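Long-range contacts in uncharacterized N-acetyltransferase SSO0209 (Sulfolobus solfataricus P2, PDB 4R3L), which transfers the acetyl group of acetyl-CoA to the free alpha-amino group at protein N-termini, with a preference for those that begin with serine: residues Tyr125-Val130 / Lys151-Asp156; Leu31-Asn36 / Val89-Val94; Asp11-Asn16 / Val55-Asn60; Asp23-Ile28 / Val63-Pro68. All coordinates share one frame; numbering follows the deposited sequence.

Contact 1: Tyr125-Val130 / Lys151-Asp156; sequences YLEVRV and KGYYAD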
# COMPACT_ATOMS: atom_id res chain seq x y z
N TYR A 125 -4.91 0.55 6.74
CA TYR A 125 -5.89 1.09 5.83
C TYR A 125 -5.26 1.70 4.59
O TYR A 125 -4.03 1.83 4.49
CB TYR A 125 -6.76 2.15 6.53
CG TYR A 125 -6.07 3.48 6.76
CD1 TYR A 125 -6.35 4.57 5.95
CD2 TYR A 125 -5.14 3.64 7.78
CE1 TYR A 125 -5.74 5.78 6.16
CE2 TYR A 125 -4.53 4.86 8.00
CZ TYR A 125 -4.83 5.92 7.18
OH TYR A 125 -4.22 7.14 7.39
N LEU A 126 -6.11 2.06 3.64
CA LEU A 126 -5.67 2.58 2.37
C LEU A 126 -6.83 3.29 1.70
O LEU A 126 -7.97 3.18 2.15
CB LEU A 126 -5.16 1.45 1.47
CG LEU A 126 -6.16 0.31 1.25
CD1 LEU A 126 -7.14 0.57 0.08
CD2 LEU A 126 -5.44 -1.01 1.05
N GLU A 127 -6.52 4.01 0.63
CA GLU A 127 -7.54 4.62 -0.21
C GLU A 127 -7.54 3.94 -1.58
O GLU A 127 -6.48 3.60 -2.09
CB GLU A 127 -7.29 6.12 -0.34
CG GLU A 127 -7.62 6.95 0.89
CD GLU A 127 -6.52 6.97 1.93
OE1 GLU A 127 -5.34 6.78 1.56
OE2 GLU A 127 -6.83 7.20 3.12
N VAL A 128 -8.71 3.73 -2.18
CA VAL A 128 -8.72 3.16 -3.54
C VAL A 128 -9.81 3.82 -4.40
O VAL A 128 -10.90 4.07 -3.91
CB VAL A 128 -8.92 1.62 -3.49
CG1 VAL A 128 -10.19 1.25 -2.75
CG2 VAL A 128 -8.91 1.02 -4.89
N ARG A 129 -9.50 4.14 -5.66
CA ARG A 129 -10.50 4.71 -6.57
C ARG A 129 -11.73 3.81 -6.64
O ARG A 129 -11.59 2.60 -6.76
CB ARG A 129 -9.93 4.91 -7.98
CG ARG A 129 -8.96 6.05 -8.11
CD ARG A 129 -8.53 6.27 -9.57
NE ARG A 129 -7.53 7.33 -9.69
CZ ARG A 129 -7.80 8.59 -10.02
NH1 ARG A 129 -9.06 8.96 -10.26
NH2 ARG A 129 -6.82 9.49 -10.11
N VAL A 130 -12.92 4.39 -6.58
CA VAL A 130 -14.14 3.58 -6.64
C VAL A 130 -14.28 2.80 -7.95
O VAL A 130 -15.03 1.83 -8.04
CB VAL A 130 -15.39 4.46 -6.44
CG1 VAL A 130 -15.38 5.07 -5.05
CG2 VAL A 130 -15.46 5.55 -7.51
N LYS A 151 -14.90 11.75 -0.31
CA LYS A 151 -15.45 12.40 -1.50
C LYS A 151 -14.42 13.31 -2.17
O LYS A 151 -13.74 14.11 -1.50
CB LYS A 151 -16.72 13.17 -1.13
CG LYS A 151 -17.79 12.29 -0.52
CD LYS A 151 -18.63 13.04 0.51
CE LYS A 151 -19.76 12.17 1.04
NZ LYS A 151 -19.24 10.88 1.61
N GLY A 152 -14.29 13.17 -3.49
CA GLY A 152 -13.38 13.97 -4.29
C GLY A 152 -11.93 13.82 -3.86
O GLY A 152 -11.15 14.76 -3.94
N TYR A 153 -11.57 12.62 -3.41
CA TYR A 153 -10.23 12.36 -2.93
C TYR A 153 -9.16 12.54 -4.01
O TYR A 153 -8.06 13.00 -3.72
CB TYR A 153 -10.14 10.94 -2.33
CG TYR A 153 -8.81 10.67 -1.65
CD1 TYR A 153 -8.51 11.24 -0.43
CD2 TYR A 153 -7.87 9.84 -2.24
CE1 TYR A 153 -7.30 11.00 0.20
CE2 TYR A 153 -6.65 9.59 -1.63
CZ TYR A 153 -6.37 10.17 -0.41
OH TYR A 153 -5.17 9.93 0.22
N TYR A 154 -9.46 12.16 -5.25
CA TYR A 154 -8.42 12.22 -6.30
C TYR A 154 -8.47 13.54 -7.05
O TYR A 154 -9.48 14.23 -7.03
CB TYR A 154 -8.56 11.02 -7.23
CG TYR A 154 -8.29 9.74 -6.46
CD1 TYR A 154 -6.98 9.29 -6.26
CD2 TYR A 154 -9.32 9.04 -5.87
CE1 TYR A 154 -6.73 8.14 -5.51
CE2 TYR A 154 -9.08 7.91 -5.14
CZ TYR A 154 -7.79 7.46 -4.96
OH TYR A 154 -7.59 6.32 -4.21
N ALA A 155 -7.35 13.89 -7.69
CA ALA A 155 -7.20 15.20 -8.31
C ALA A 155 -8.31 15.48 -9.33
O ALA A 155 -8.80 16.61 -9.43
CB ALA A 155 -5.83 15.32 -8.96
N ASP A 156 -8.73 14.45 -10.05
CA ASP A 156 -9.77 14.61 -11.05
C ASP A 156 -11.18 14.63 -10.44
O ASP A 156 -12.17 14.70 -11.17
CB ASP A 156 -9.68 13.50 -12.11
CG ASP A 156 -9.89 12.11 -11.53
OD1 ASP A 156 -9.90 11.94 -10.29
OD2 ASP A 156 -10.05 11.17 -12.34
O HOH W 1 -6.61 12.06 -10.52
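The guanidinium of Arg129 lies flat on one face of the Tyr154 ring, their centres 4.3 Å apart and their planes 24° from parallel, an off-centre cation-pi stack. The aliphatic part of the same side chain joins in: with chi1 at -73°, CG stands anti to the carbonyl carbon and rests over that face, 3.6 Å from the ring centroid. Tyr153 CD2 lies over the opposite face of Tyr154, toward its rim, while Glu127 CG lies 4.0 Å from the centroid of the Tyr153 ring in a CH-pi contact. At the guanidinium edge, near its plane, sit Asp156 and a water. Arg129 NH1 meets Asp156 OD1 tip to tip in a salt bridge of 3.1 Å, fairly straight at 160°, with the carboxylate turned almost perpendicular to the guanidinium; a second, weak bond runs from Arg129 NH1 to Asp156 OD2 at 3.2 Å. The water accepts from Arg129 NH2 at 2.6 Å and also from the Asp156 backbone N. Glu158 forms another salt bridge with NH1, so two acids share one nitrogen. An alanine at Arg129 would probably leave both acids without their common positive charge and that face of Tyr154 without the stacked guanidinium. Tyr154 binds substrate; Glu127, hydrogen-bonded here to His88, is with it a zinc-binding residue of the enzyme; Glu127, Tyr153 and Tyr154 also pack on the bound peptide. Strand 123-129 runs between strands 83-94 and 160-166; the loop linking strands 145-150 and 160-166 supplies both tyrosines, while Val128 turns away from that loop to pack on helix 133-141.

Contact 2: Leu31-Asn36 / Val89-Val94; sequences LTLPEN and VVSIAV. With COA (coenzyme A), chain C.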
# COMPACT_ATOMS: atom_id res chain seq x y z
N LEU A 31 4.10 3.82 -14.75
CA LEU A 31 3.36 3.01 -15.72
C LEU A 31 1.99 2.54 -15.24
O LEU A 31 1.11 2.24 -16.05
CB LEU A 31 4.18 1.78 -16.11
CG LEU A 31 5.39 2.01 -17.02
CD1 LEU A 31 6.23 0.75 -17.12
CD2 LEU A 31 4.92 2.45 -18.39
N THR A 32 1.78 2.46 -13.93
CA THR A 32 0.60 1.77 -13.42
C THR A 32 -0.33 2.66 -12.61
O THR A 32 -1.47 2.27 -12.36
CB THR A 32 0.99 0.57 -12.52
OG1 THR A 32 1.73 1.04 -11.40
CG2 THR A 32 1.83 -0.42 -13.29
N LEU A 33 0.13 3.83 -12.21
CA LEU A 33 -0.64 4.67 -11.30
C LEU A 33 -0.64 6.15 -11.74
O LEU A 33 0.26 6.59 -12.46
CB LEU A 33 -0.10 4.54 -9.88
CG LEU A 33 -0.35 3.19 -9.19
CD1 LEU A 33 0.49 3.05 -7.94
CD2 LEU A 33 -1.83 3.05 -8.85
N PRO A 34 -1.65 6.91 -11.31
CA PRO A 34 -1.73 8.34 -11.61
C PRO A 34 -1.02 9.23 -10.59
O PRO A 34 -0.66 10.37 -10.91
CB PRO A 34 -3.23 8.61 -11.61
CG PRO A 34 -3.74 7.68 -10.58
CD PRO A 34 -2.91 6.42 -10.71
N GLU A 35 -0.85 8.73 -9.37
CA GLU A 35 -0.15 9.47 -8.32
C GLU A 35 1.36 9.30 -8.46
O GLU A 35 1.95 8.40 -7.86
CB GLU A 35 -0.60 9.00 -6.93
CG GLU A 35 -2.10 8.82 -6.78
CD GLU A 35 -2.59 7.45 -7.24
OE1 GLU A 35 -1.83 6.47 -7.14
OE2 GLU A 35 -3.75 7.36 -7.71
N ASN A 36 1.98 10.15 -9.27
CA ASN A 36 3.41 10.00 -9.52
C ASN A 36 4.24 10.86 -8.57
O ASN A 36 4.59 12.00 -8.86
CB ASN A 36 3.73 10.33 -10.97
CG ASN A 36 2.87 9.55 -11.94
OD1 ASN A 36 2.35 10.10 -12.90
ND2 ASN A 36 2.70 8.25 -11.68
N VAL A 89 -1.27 2.04 3.72
CA VAL A 89 -0.66 1.69 2.44
C VAL A 89 -0.70 2.90 1.54
O VAL A 89 -1.78 3.32 1.14
CB VAL A 89 -1.39 0.52 1.72
CG1 VAL A 89 -0.68 0.17 0.41
CG2 VAL A 89 -1.50 -0.69 2.63
N VAL A 90 0.46 3.44 1.21
CA VAL A 90 0.50 4.68 0.42
C VAL A 90 0.34 4.33 -1.05
O VAL A 90 -0.39 4.99 -1.80
CB VAL A 90 1.80 5.45 0.66
CG1 VAL A 90 1.85 6.70 -0.23
CG2 VAL A 90 1.94 5.80 2.12
N SER A 91 0.99 3.24 -1.44
CA SER A 91 1.02 2.88 -2.84
C SER A 91 1.33 1.39 -2.97
O SER A 91 2.19 0.87 -2.27
CB SER A 91 2.08 3.74 -3.57
OG SER A 91 2.05 3.54 -4.97
N ILE A 92 0.60 0.71 -3.85
CA ILE A 92 0.92 -0.67 -4.20
C ILE A 92 0.66 -0.86 -5.70
O ILE A 92 -0.35 -0.42 -6.24
CB ILE A 92 0.12 -1.68 -3.34
CG1 ILE A 92 0.54 -3.12 -3.65
CG2 ILE A 92 -1.39 -1.52 -3.54
CD1 ILE A 92 -0.17 -4.14 -2.77
N ALA A 93 1.60 -1.49 -6.38
CA ALA A 93 1.44 -1.72 -7.80
C ALA A 93 2.22 -2.95 -8.24
O ALA A 93 3.23 -3.30 -7.64
CB ALA A 93 1.89 -0.50 -8.59
N VAL A 94 1.74 -3.60 -9.29
CA VAL A 94 2.39 -4.77 -9.87
C VAL A 94 2.38 -4.62 -11.39
O VAL A 94 1.35 -4.27 -11.95
CB VAL A 94 1.66 -6.08 -9.45
CG1 VAL A 94 2.30 -7.30 -10.12
CG2 VAL A 94 1.63 -6.23 -7.93
N1A COA C . -10.37 -8.74 -11.47
C2A COA C . -11.01 -9.37 -10.46
N3A COA C . -10.35 -9.71 -9.34
C4A COA C . -9.02 -9.43 -9.21
C5A COA C . -8.34 -8.78 -10.23
C6A COA C . -9.06 -8.43 -11.39
N6A COA C . -8.38 -7.75 -12.48
N7A COA C . -7.02 -8.62 -9.81
C8A COA C . -6.91 -9.16 -8.57
N9A COA C . -8.11 -9.65 -8.19
C1B COA C . -8.42 -10.33 -6.92
C2B COA C . -8.67 -11.77 -7.18
O2B COA C . -9.55 -12.29 -6.24
C3B COA C . -7.37 -12.36 -6.97
O3B COA C . -7.52 -13.71 -6.76
P3B COA C . -7.33 -14.70 -7.96
O7A COA C . -7.13 -16.12 -7.43
O8A COA C . -6.14 -14.30 -8.73
O9A COA C . -8.54 -14.66 -8.84
C4B COA C . -6.92 -11.64 -5.76
O4B COA C . -7.33 -10.31 -5.99
C5B COA C . -5.46 -11.66 -5.62
O5B COA C . -4.80 -10.87 -6.56
P1A COA C . -3.24 -10.76 -6.74
O1A COA C . -2.73 -11.70 -7.79
O2A COA C . -2.58 -10.97 -5.43
O3A COA C . -3.08 -9.26 -7.27
P2A COA C . -2.06 -8.76 -8.36
O4A COA C . -2.50 -9.12 -9.77
O5A COA C . -0.68 -9.27 -8.06
O6A COA C . -2.02 -7.16 -8.25
CBP COA C . -3.10 -4.97 -8.25
CCP COA C . -3.19 -6.50 -7.95
CDP COA C . -4.44 -4.33 -7.98
CEP COA C . -2.04 -4.39 -7.33
CAP COA C . -2.70 -4.87 -9.71
OAP COA C . -3.78 -5.15 -10.61
C9P COA C . -2.16 -3.51 -10.12
O9P COA C . -0.95 -3.22 -9.95
N8P COA C . -3.00 -2.51 -10.75
C7P COA C . -2.52 -1.20 -11.17
C6P COA C . -2.02 -0.33 -9.98
C5P COA C . -3.05 -0.21 -8.86
O5P COA C . -4.23 0.07 -9.16
N4P COA C . -2.65 -0.45 -7.47
C3P COA C . -3.63 -0.36 -6.41
C2P COA C . -4.21 1.01 -6.08
S1P COA C . -5.06 1.22 -4.55
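Thr32 and Ala93 mark the closest approach of the two backbones, their CA atoms 6.7 Å apart, where helix 22-32 ends and Leu33 leaves helical geometry above strand 83-94. Leu33 touches both the strand and the coenzyme. Its chi1 of -70° turns CG anti to the carbonyl carbon and into packing range of the coenzyme, and the two methyls then divide the work. CD1 meets Ser91 OG at 3.4 Å and Ala93 CB at 3.9 Å, whereas CD2 lies 3.5 Å from C5P of coenzyme A. Beside it, Thr32 OG1 presses close on Ala93 CB, at 3.2 Å, while the hydroxyl is hydrogen-bonded to Ile28 O one helical turn back. Leu33 and the strand thus line the pantetheine arm, which the strand holds with its backbone: coenzyme N4P donates to Ile92 O over 2.6 Å at 147°, and Val94 N donates to coenzyme O9P over 2.8 Å at 155°. This imitation of an extra strand is the classic way in which GNAT enzymes bind the cofactor. Past Leu33 the chain folds back through an inverse gamma turn centred on Glu35, a residue important for substrate specificity, and Asn36 ND2 reaches Leu33 O at 3.1 Å from above the carbonyl plane. A classic beta bulge sets Val90 and Ser91 opposite Met67 on strand 61-72; Ile92 and Val94 point away from the helix end to pack on helix 103-119, so that strand 83-94 is layered between two helices.

Contact 3: Asp11-Asn16 / Val55-Asn60; sequences DFTLRN and VAIVDN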
# COMPACT_ATOMS: atom_id res chain seq x y z
N ASP A 11 8.14 -17.71 -11.32
CA ASP A 11 8.14 -17.53 -9.87
C ASP A 11 8.70 -16.17 -9.47
O ASP A 11 9.59 -15.63 -10.13
CB ASP A 11 8.94 -18.63 -9.19
CG ASP A 11 8.14 -19.90 -9.01
OD1 ASP A 11 7.10 -20.03 -9.68
OD2 ASP A 11 8.55 -20.77 -8.20
N PHE A 12 8.18 -15.64 -8.36
CA PHE A 12 8.69 -14.40 -7.79
C PHE A 12 9.14 -14.63 -6.36
O PHE A 12 8.80 -15.64 -5.74
CB PHE A 12 7.64 -13.30 -7.84
CG PHE A 12 6.44 -13.56 -6.96
CD1 PHE A 12 6.40 -13.07 -5.65
CD2 PHE A 12 5.35 -14.25 -7.44
CE1 PHE A 12 5.28 -13.30 -4.84
CE2 PHE A 12 4.23 -14.48 -6.64
CZ PHE A 12 4.20 -14.01 -5.33
N THR A 13 9.92 -13.69 -5.83
CA THR A 13 10.29 -13.69 -4.44
C THR A 13 9.97 -12.30 -3.88
O THR A 13 9.76 -11.38 -4.65
CB THR A 13 11.78 -14.00 -4.23
OG1 THR A 13 12.57 -13.04 -4.94
CG2 THR A 13 12.11 -15.39 -4.76
N LEU A 14 9.93 -12.16 -2.57
CA LEU A 14 9.77 -10.85 -1.93
C LEU A 14 10.98 -10.55 -1.11
O LEU A 14 11.57 -11.47 -0.54
CB LEU A 14 8.54 -10.80 -1.02
CG LEU A 14 7.17 -11.14 -1.57
CD1 LEU A 14 6.08 -10.89 -0.50
CD2 LEU A 14 6.88 -10.36 -2.82
N ARG A 15 11.33 -9.28 -1.01
CA ARG A 15 12.28 -8.84 -0.01
C ARG A 15 12.02 -7.38 0.34
O ARG A 15 11.26 -6.68 -0.34
CB ARG A 15 13.72 -9.02 -0.51
CG ARG A 15 14.02 -8.27 -1.79
CD ARG A 15 15.51 -8.28 -2.06
NE ARG A 15 15.83 -7.65 -3.34
CZ ARG A 15 15.80 -6.34 -3.55
NH1 ARG A 15 15.45 -5.52 -2.57
NH2 ARG A 15 16.10 -5.85 -4.75
N ASN A 16 12.60 -6.92 1.43
CA ASN A 16 12.51 -5.49 1.73
C ASN A 16 13.15 -4.65 0.62
O ASN A 16 14.15 -5.05 -0.01
CB ASN A 16 13.15 -5.21 3.09
CG ASN A 16 12.28 -5.68 4.24
OD1 ASN A 16 12.50 -6.76 4.79
ND2 ASN A 16 11.29 -4.89 4.60
N VAL A 55 9.47 -5.20 -1.96
CA VAL A 55 9.42 -5.34 -3.41
C VAL A 55 9.25 -6.81 -3.78
O VAL A 55 9.62 -7.69 -3.01
CB VAL A 55 10.68 -4.80 -4.10
CG1 VAL A 55 10.72 -3.24 -4.05
CG2 VAL A 55 11.94 -5.42 -3.48
N ALA A 56 8.66 -7.05 -4.94
CA ALA A 56 8.55 -8.37 -5.55
C ALA A 56 9.56 -8.45 -6.66
O ALA A 56 9.66 -7.51 -7.47
CB ALA A 56 7.16 -8.62 -6.09
N ILE A 57 10.30 -9.54 -6.71
CA ILE A 57 11.40 -9.70 -7.65
C ILE A 57 11.17 -10.87 -8.59
O ILE A 57 10.81 -11.95 -8.14
CB ILE A 57 12.73 -9.93 -6.91
CG1 ILE A 57 13.01 -8.79 -5.93
CG2 ILE A 57 13.88 -10.13 -7.92
CD1 ILE A 57 13.23 -7.47 -6.60
N VAL A 58 11.35 -10.65 -9.88
CA VAL A 58 11.46 -11.74 -10.84
C VAL A 58 12.78 -11.63 -11.60
O VAL A 58 13.05 -10.60 -12.22
CB VAL A 58 10.31 -11.75 -11.85
CG1 VAL A 58 10.55 -12.81 -12.91
CG2 VAL A 58 8.98 -12.01 -11.15
N ASP A 59 13.59 -12.69 -11.53
CA ASP A 59 14.92 -12.71 -12.14
C ASP A 59 15.66 -11.37 -12.05
O ASP A 59 15.90 -10.69 -13.05
CB ASP A 59 14.82 -13.15 -13.61
CG ASP A 59 15.06 -14.65 -13.78
OD1 ASP A 59 15.89 -15.21 -13.03
OD2 ASP A 59 14.43 -15.26 -14.67
N ASN A 60 15.97 -10.98 -10.81
CA ASN A 60 16.72 -9.76 -10.51
C ASN A 60 16.03 -8.44 -10.88
O ASN A 60 16.63 -7.38 -10.72
CB ASN A 60 18.10 -9.81 -11.19
CG ASN A 60 18.80 -11.14 -11.00
OD1 ASN A 60 18.27 -12.05 -10.35
ND2 ASN A 60 19.99 -11.28 -11.58
O HOH W 2 13.11 -14.06 -7.73
O HOH W 3 17.36 -7.01 -7.38
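Arg15 and Val55 lie side by side, pointing the same way, on the face of the sheet that also carries Thr13 and Ile57. The arginine chain runs extended from CG to NE. Val55 CG2 lies over one guanidinium face, offset toward its rim and 3.6 Å from Arg15 NH1. The same group crosses Ile57 at a slant, Arg15 NH2 standing 3.8 Å from Ile57 CD1. Asn16 O, which accepts from Arg15 NH1 at 2.9 Å, and a water lie near its plane, and with the salt bridge from NH2 to Asp21 they probably restrain its rotation. An alanine at Arg15 would probably leave Asp21 without that partner and uncover Ile57 CD1. Thr13 OG1 lies 3.7 Å from Ile57 CB, and a water joins it to Ile57 O. On the other face, Leu14 CD2 touches Ala56 CB at 3.7 Å. Thr13 with Ile57 and Arg15 with Val55 are antiparallel hydrogen-bonded pairs, Leu14 with Ala56 the non-hydrogen-bonded pair between them; the strand directions differ by 136°. Strand 13-16 is one of the sheet's two outermost strands within this chain, strand 54-58 pairs onward with strand 61-72, and Phe12 and Leu14 reach helix 103-119.

Contact 4: Asp23-Ile28 / Val63-Pro68; sequences DQIIKI and VGYIMP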
# COMPACT_ATOMS: atom_id res chain seq x y z
N ASP A 23 14.66 3.41 -8.50
CA ASP A 23 14.51 3.72 -9.92
C ASP A 23 13.47 2.82 -10.60
O ASP A 23 12.64 3.30 -11.37
CB ASP A 23 15.86 3.63 -10.64
CG ASP A 23 16.71 4.88 -10.46
OD1 ASP A 23 16.15 5.91 -10.01
OD2 ASP A 23 17.92 4.84 -10.75
N GLN A 24 13.51 1.53 -10.31
CA GLN A 24 12.55 0.61 -10.91
C GLN A 24 11.16 0.80 -10.32
O GLN A 24 10.16 0.67 -11.02
CB GLN A 24 13.00 -0.86 -10.73
CG GLN A 24 14.31 -1.23 -11.40
CD GLN A 24 14.83 -2.59 -10.95
OE1 GLN A 24 14.25 -3.63 -11.26
NE2 GLN A 24 15.93 -2.58 -10.20
N ILE A 25 11.10 1.08 -9.03
CA ILE A 25 9.84 1.36 -8.35
C ILE A 25 9.12 2.56 -8.97
O ILE A 25 7.92 2.52 -9.21
CB ILE A 25 10.08 1.60 -6.84
CG1 ILE A 25 10.42 0.26 -6.15
CG2 ILE A 25 8.86 2.27 -6.19
CD1 ILE A 25 10.87 0.40 -4.69
N ILE A 26 9.87 3.62 -9.23
CA ILE A 26 9.31 4.81 -9.85
C ILE A 26 8.79 4.48 -11.24
O ILE A 26 7.69 4.89 -11.60
CB ILE A 26 10.36 5.97 -9.93
CG1 ILE A 26 10.71 6.45 -8.53
CG2 ILE A 26 9.83 7.11 -10.79
CD1 ILE A 26 11.72 7.61 -8.51
N LYS A 27 9.56 3.71 -12.00
CA LYS A 27 9.14 3.27 -13.32
C LYS A 27 7.80 2.55 -13.27
O LYS A 27 6.89 2.85 -14.06
CB LYS A 27 10.18 2.35 -13.94
CG LYS A 27 9.69 1.61 -15.19
CD LYS A 27 10.50 0.34 -15.46
CE LYS A 27 9.59 -0.87 -15.63
NZ LYS A 27 10.33 -2.07 -16.11
N ILE A 28 7.67 1.61 -12.35
CA ILE A 28 6.42 0.87 -12.16
C ILE A 28 5.28 1.82 -11.81
O ILE A 28 4.18 1.74 -12.35
CB ILE A 28 6.58 -0.18 -11.04
CG1 ILE A 28 7.59 -1.25 -11.48
CG2 ILE A 28 5.23 -0.81 -10.71
CD1 ILE A 28 8.00 -2.20 -10.36
N VAL A 63 9.27 -6.18 -9.95
CA VAL A 63 8.04 -6.20 -10.73
C VAL A 63 6.83 -5.69 -9.95
O VAL A 63 5.73 -5.59 -10.49
CB VAL A 63 7.73 -7.62 -11.24
CG1 VAL A 63 8.83 -8.09 -12.18
CG2 VAL A 63 7.55 -8.59 -10.06
N GLY A 64 7.03 -5.37 -8.68
CA GLY A 64 5.94 -4.86 -7.87
C GLY A 64 6.47 -4.30 -6.57
O GLY A 64 7.61 -4.58 -6.20
N TYR A 65 5.67 -3.48 -5.88
CA TYR A 65 6.12 -2.95 -4.61
C TYR A 65 4.95 -2.56 -3.76
O TYR A 65 3.83 -2.38 -4.26
CB TYR A 65 7.05 -1.73 -4.84
CG TYR A 65 6.29 -0.53 -5.34
CD1 TYR A 65 5.77 0.40 -4.46
CD2 TYR A 65 6.08 -0.34 -6.70
CE1 TYR A 65 5.05 1.50 -4.92
CE2 TYR A 65 5.36 0.75 -7.17
CZ TYR A 65 4.84 1.66 -6.27
OH TYR A 65 4.14 2.76 -6.73
N ILE A 66 5.21 -2.39 -2.47
CA ILE A 66 4.23 -1.78 -1.58
C ILE A 66 4.95 -0.79 -0.68
O ILE A 66 5.94 -1.13 -0.04
CB ILE A 66 3.48 -2.84 -0.73
CG1 ILE A 66 2.43 -2.16 0.17
CG2 ILE A 66 4.45 -3.70 0.10
CD1 ILE A 66 1.51 -3.17 0.88
N MET A 67 4.45 0.44 -0.66
CA MET A 67 5.06 1.51 0.13
C MET A 67 4.14 1.92 1.25
O MET A 67 3.02 2.36 1.00
CB MET A 67 5.37 2.72 -0.77
CG MET A 67 5.83 3.93 -0.02
SD MET A 67 6.56 5.18 -1.13
CE MET A 67 5.15 5.58 -2.17
N PRO A 68 4.60 1.78 2.51
CA PRO A 68 3.78 2.03 3.69
C PRO A 68 4.06 3.39 4.33
O PRO A 68 5.07 4.03 4.03
CB PRO A 68 4.24 0.92 4.63
CG PRO A 68 5.73 0.92 4.40
CD PRO A 68 5.90 1.20 2.89
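Ile25 CG2 sits almost exactly above the centre of the Tyr65 ring, 3.7 Å from the centroid and only 6° off the ring normal, a textbook CH-pi contact. Ile28 approaches the same ring from another direction: its CG2 lies at the edge, near the ring plane, 3.9 Å from Tyr65 CE2. Ile25 O adds a backbone touch to Tyr65 CE2 at 3.7 Å. Beyond the ring, Ile28 CD1 reaches the strand backbone itself, 3.7 Å from Gly64 N, at the peptide that joins Val63 to this glycine. The ring owes its place first to chi1 of Tyr65, 71°, which sets CG between the backbone N and the carbonyl carbon. Farther out, the phenol oxygen is hydrogen-bonded to Ser91 OG on the neighbouring strand and to Asn29 ND2 on the same helix as the two isoleucines, so that the far end of the side chain is also held. The isoleucines are spaced three residues apart on one side of helix 22-32, and the axes of segments 23-28 and 63-68 pass 8.5 Å apart at 94°. Phe42 of helix 39-49 and Val55 of strand 54-58 pack against Ile25, and Gln24 OE1 takes a hydrogen bond from Val62 N, tying helix to strand a second time. Chemically the interface is a greasy helix-on-sheet seam of the GNAT fold: dispersion and CH-pi contact supply its cohesion between the segments, the methyls on face and rim would probably hinder the ring from turning, and the buried hydroxyl of Tyr65 is satisfied by polar partners beyond them, which hold the phenol end in position.

The four contacts are stations along one twisted sheet. Contact 2 hydrogen-bonds the pantetheine arm of coenzyme A, and contact 1 also touches the coenzyme through Glu127 and Val128. Contact 4 lies next to contact 2, centres about 8 Å apart, sharing helix 22-32 and joined through paired strands: Val90 N to Met67 O measures 2.8 Å. Contacts 3 and 4 have centres about 11 Å apart, with Val55 CG1 packing 3.7 Å from Ile25 CD1. Contact 1 is about 12 Å from contact 2, centre to centre; Tyr154 CE1 approaches Glu35 OE2 at 3.8 Å, bringing together two residues concerned with the substrate. Contacts 1 and 3, centres about 28 Å apart, lie on opposite sides of the chain's centre.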